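Local coordinates for enoyl-CoA hydratase/isomerase family protein (Pseudomonas syringae pv. tomato, PDB 3OT6) that probably acts on acyl-CoA thioesters as a crotonase-fold hydratase or isomerase, its exact substrate and reaction being unknown, at residues Tyr64-Lys67 and Val68-Ser72. Sequence-based numbering, arbitrary orientation.
Sequences YDLK and VMTSS
The selenium of selenomethionine M69 approaches one face of the Y64 ring obliquely, displaced toward its rim, in a Met-aromatic contact: SE of M69 lies 5.0 Å from the centroid of the Y64 ring, 31° off its normal. With chi1 at -75°, CG of M69 sits anti to its carbonyl carbon and comes within 4.0 Å of CB of Y64; the bend at chi2 then turns SE toward the ring. The other flat group, the carboxylate of D65, has V68 beside it, the two side chains crossing at about a right angle, with CG2 of V68 4.1 Å from CG of D65.

D65 occupies the N-cap position of the short helix 66-71. Its carbonyl O accepts the first helical bond, from N of M69 at 3.0 Å and in the carbonyl plane. At the next residue the carbonyl O of L66 takes two bonds from T70, from opposite faces of its plane, by N at 2.9 Å and by OG1 at 2.8 Å. A chi1 of 56° folds the T70 hydroxyl back onto the preceding turn. S71 differs: its N and OG both reach O of V68 from the same face, OG at 2.8 Å.

This short surface helix of the crotonase-like fold leads straight into helix 73-91, whose N-cap S72 bonds A75 N. Y64 packs on L79 and V80 of that helix, V68 on L79 and M69 on V80, while D65 touches A28 and S30 and is joined to I29 by backbone hydrogen bonding.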
ATOM      1  N   TYR A  64       1.827   0.238 -10.693  1.00 23.68           N
ATOM      2  CA  TYR A  64       0.699   0.401 -11.590  1.00 25.57           C
ATOM      3  C   TYR A  64       0.969  -0.361 -12.851  1.00 27.87           C
ATOM      4  O   TYR A  64       2.142  -0.514 -13.267  1.00 26.43           O
ATOM      5  CB  TYR A  64       0.525   1.864 -11.941  1.00 25.38           C
ATOM      6  CG  TYR A  64      -0.203   2.716 -10.921  1.00 23.72           C
ATOM      7  CD1 TYR A  64      -1.477   2.373 -10.494  1.00 23.26           C
ATOM      8  CD2 TYR A  64       0.373   3.885 -10.402  1.00 22.46           C
ATOM      9  CE1 TYR A  64      -2.179   3.155  -9.570  1.00 21.36           C
ATOM     10  CE2 TYR A  64      -0.305   4.674  -9.468  1.00 21.40           C
ATOM     11  CZ  TYR A  64      -1.611   4.296  -9.082  1.00 24.34           C
ATOM     12  OH  TYR A  64      -2.332   5.010  -8.144  1.00 28.42           O
ATOM     13  N   ASP A  65      -0.114  -0.903 -13.427  1.00 30.23           N
ATOM     14  CA  ASP A  65      -0.066  -1.574 -14.733  1.00 31.80           C
ATOM     15  C   ASP A  65       0.381  -0.572 -15.802  1.00 32.90           C
ATOM     16  O   ASP A  65      -0.337   0.397 -16.104  1.00 32.13           O
ATOM     17  CB  ASP A  65      -1.461  -2.076 -15.099  1.00 32.39           C
ATOM     18  CG  ASP A  65      -1.439  -3.068 -16.260  1.00 35.26           C
ATOM     19  OD1 ASP A  65      -0.561  -2.994 -17.140  1.00 38.71           O
ATOM     20  OD2 ASP A  65      -2.305  -3.949 -16.289  1.00 38.26           O
ATOM     21  N   LEU A  66       1.560  -0.808 -16.374  1.00 35.43           N
ATOM     22  CA  LEU A  66       2.204   0.109 -17.340  1.00 37.33           C
ATOM     23  C   LEU A  66       1.457   0.127 -18.662  1.00 36.93           C
ATOM     24  O   LEU A  66       1.318   1.164 -19.314  1.00 36.74           O
ATOM     25  CB  LEU A  66       3.633  -0.367 -17.588  1.00 39.18           C
ATOM     26  CG  LEU A  66       4.850   0.410 -17.053  1.00 44.92           C
ATOM     27  CD1 LEU A  66       5.299   1.355 -18.198  1.00 51.99           C
ATOM     28  CD2 LEU A  66       4.660   1.169 -15.662  1.00 48.37           C
ATOM     29  N   LYS A  67       0.971  -1.041 -19.040  1.00 36.60           N
ATOM     30  CA  LYS A  67       0.127  -1.183 -20.191  1.00 37.61           C
ATOM     31  C   LYS A  67      -1.068  -0.214 -20.121  1.00 35.77           C
ATOM     32  O   LYS A  67      -1.235   0.591 -21.016  1.00 36.38           O
ATOM     33  CB  LYS A  67      -0.262  -2.663 -20.328  1.00 39.44           C
ATOM     34  CG  LYS A  67      -0.887  -3.054 -21.665  1.00 46.23           C
ATOM     35  CD  LYS A  67      -2.443  -2.915 -21.632  1.00 56.32           C
ATOM     36  CE  LYS A  67      -3.087  -3.331 -22.994  1.00 60.84           C
ATOM     37  NZ  LYS A  67      -2.348  -4.503 -23.620  1.00 58.89           N
ATOM     38  N   VAL A  68      -1.851  -0.225 -19.036  1.00 34.31           N
ATOM     39  CA  VAL A  68      -2.915   0.772 -18.847  1.00 32.12           C
ATOM     40  C   VAL A  68      -2.413   2.202 -18.833  1.00 33.39           C
ATOM     41  O   VAL A  68      -3.040   3.077 -19.453  1.00 33.56           O
ATOM     42  CB  VAL A  68      -3.795   0.524 -17.586  1.00 31.57           C
ATOM     43  CG1 VAL A  68      -4.820   1.674 -17.358  1.00 28.92           C
ATOM     44  CG2 VAL A  68      -4.497  -0.762 -17.707  1.00 27.68           C
HETATM   45  N   MSE A  69      -1.292   2.435 -18.144  1.00 33.86           N
HETATM   46  CA  MSE A  69      -0.715   3.787 -17.977  1.00 35.04           C
HETATM   47  C   MSE A  69      -0.359   4.472 -19.282  1.00 34.71           C
HETATM   48  O   MSE A  69      -0.545   5.684 -19.452  1.00 34.06           O
HETATM   49  CB  MSE A  69       0.524   3.739 -17.062  1.00 35.03           C
HETATM   50  CG  MSE A  69       0.154   3.563 -15.545  1.00 39.93           C
HETATM   51 SE   MSE A  69      -0.604   5.171 -14.729  1.00 45.71          SE
HETATM   52  CE  MSE A  69       0.706   6.430 -15.379  1.00 42.49           C
ATOM     53  N   THR A  70       0.169   3.665 -20.193  1.00 35.11           N
ATOM     54  CA  THR A  70       0.653   4.160 -21.467  1.00 35.53           C
ATOM     55  C   THR A  70      -0.408   4.067 -22.556  1.00 35.61           C
ATOM     56  O   THR A  70      -0.163   4.465 -23.671  1.00 37.34           O
ATOM     57  CB  THR A  70       1.985   3.460 -21.895  1.00 35.35           C
ATOM     58  OG1 THR A  70       1.824   2.022 -21.924  1.00 34.33           O
ATOM     59  CG2 THR A  70       3.130   3.870 -20.946  1.00 34.50           C
ATOM     60  N   SER A  71      -1.593   3.573 -22.234  1.00 34.96           N
ATOM     61  CA  SER A  71      -2.616   3.359 -23.249  1.00 34.10           C
ATOM     62  C   SER A  71      -3.281   4.689 -23.635  1.00 32.88           C
ATOM     63  O   SER A  71      -3.697   4.879 -24.770  1.00 32.96           O
ATOM     64  CB  SER A  71      -3.667   2.350 -22.747  1.00 34.18           C
ATOM     65  OG  SER A  71      -4.560   3.001 -21.840  1.00 36.55           O
ATOM     66  N   SER A  72      -3.376   5.607 -22.687  1.00 31.44           N
ATOM     67  CA  SER A  72      -3.859   6.913 -22.983  1.00 30.35           C
ATOM     68  C   SER A  72      -3.735   7.783 -21.752  1.00 31.60           C
ATOM     69  O   SER A  72      -3.674   7.300 -20.620  1.00 32.08           O
ATOM     70  CB  SER A  72      -5.307   6.830 -23.418  1.00 30.36           C
ATOM     71  OG  SER A  72      -6.187   6.983 -22.327  1.00 29.59           O
TER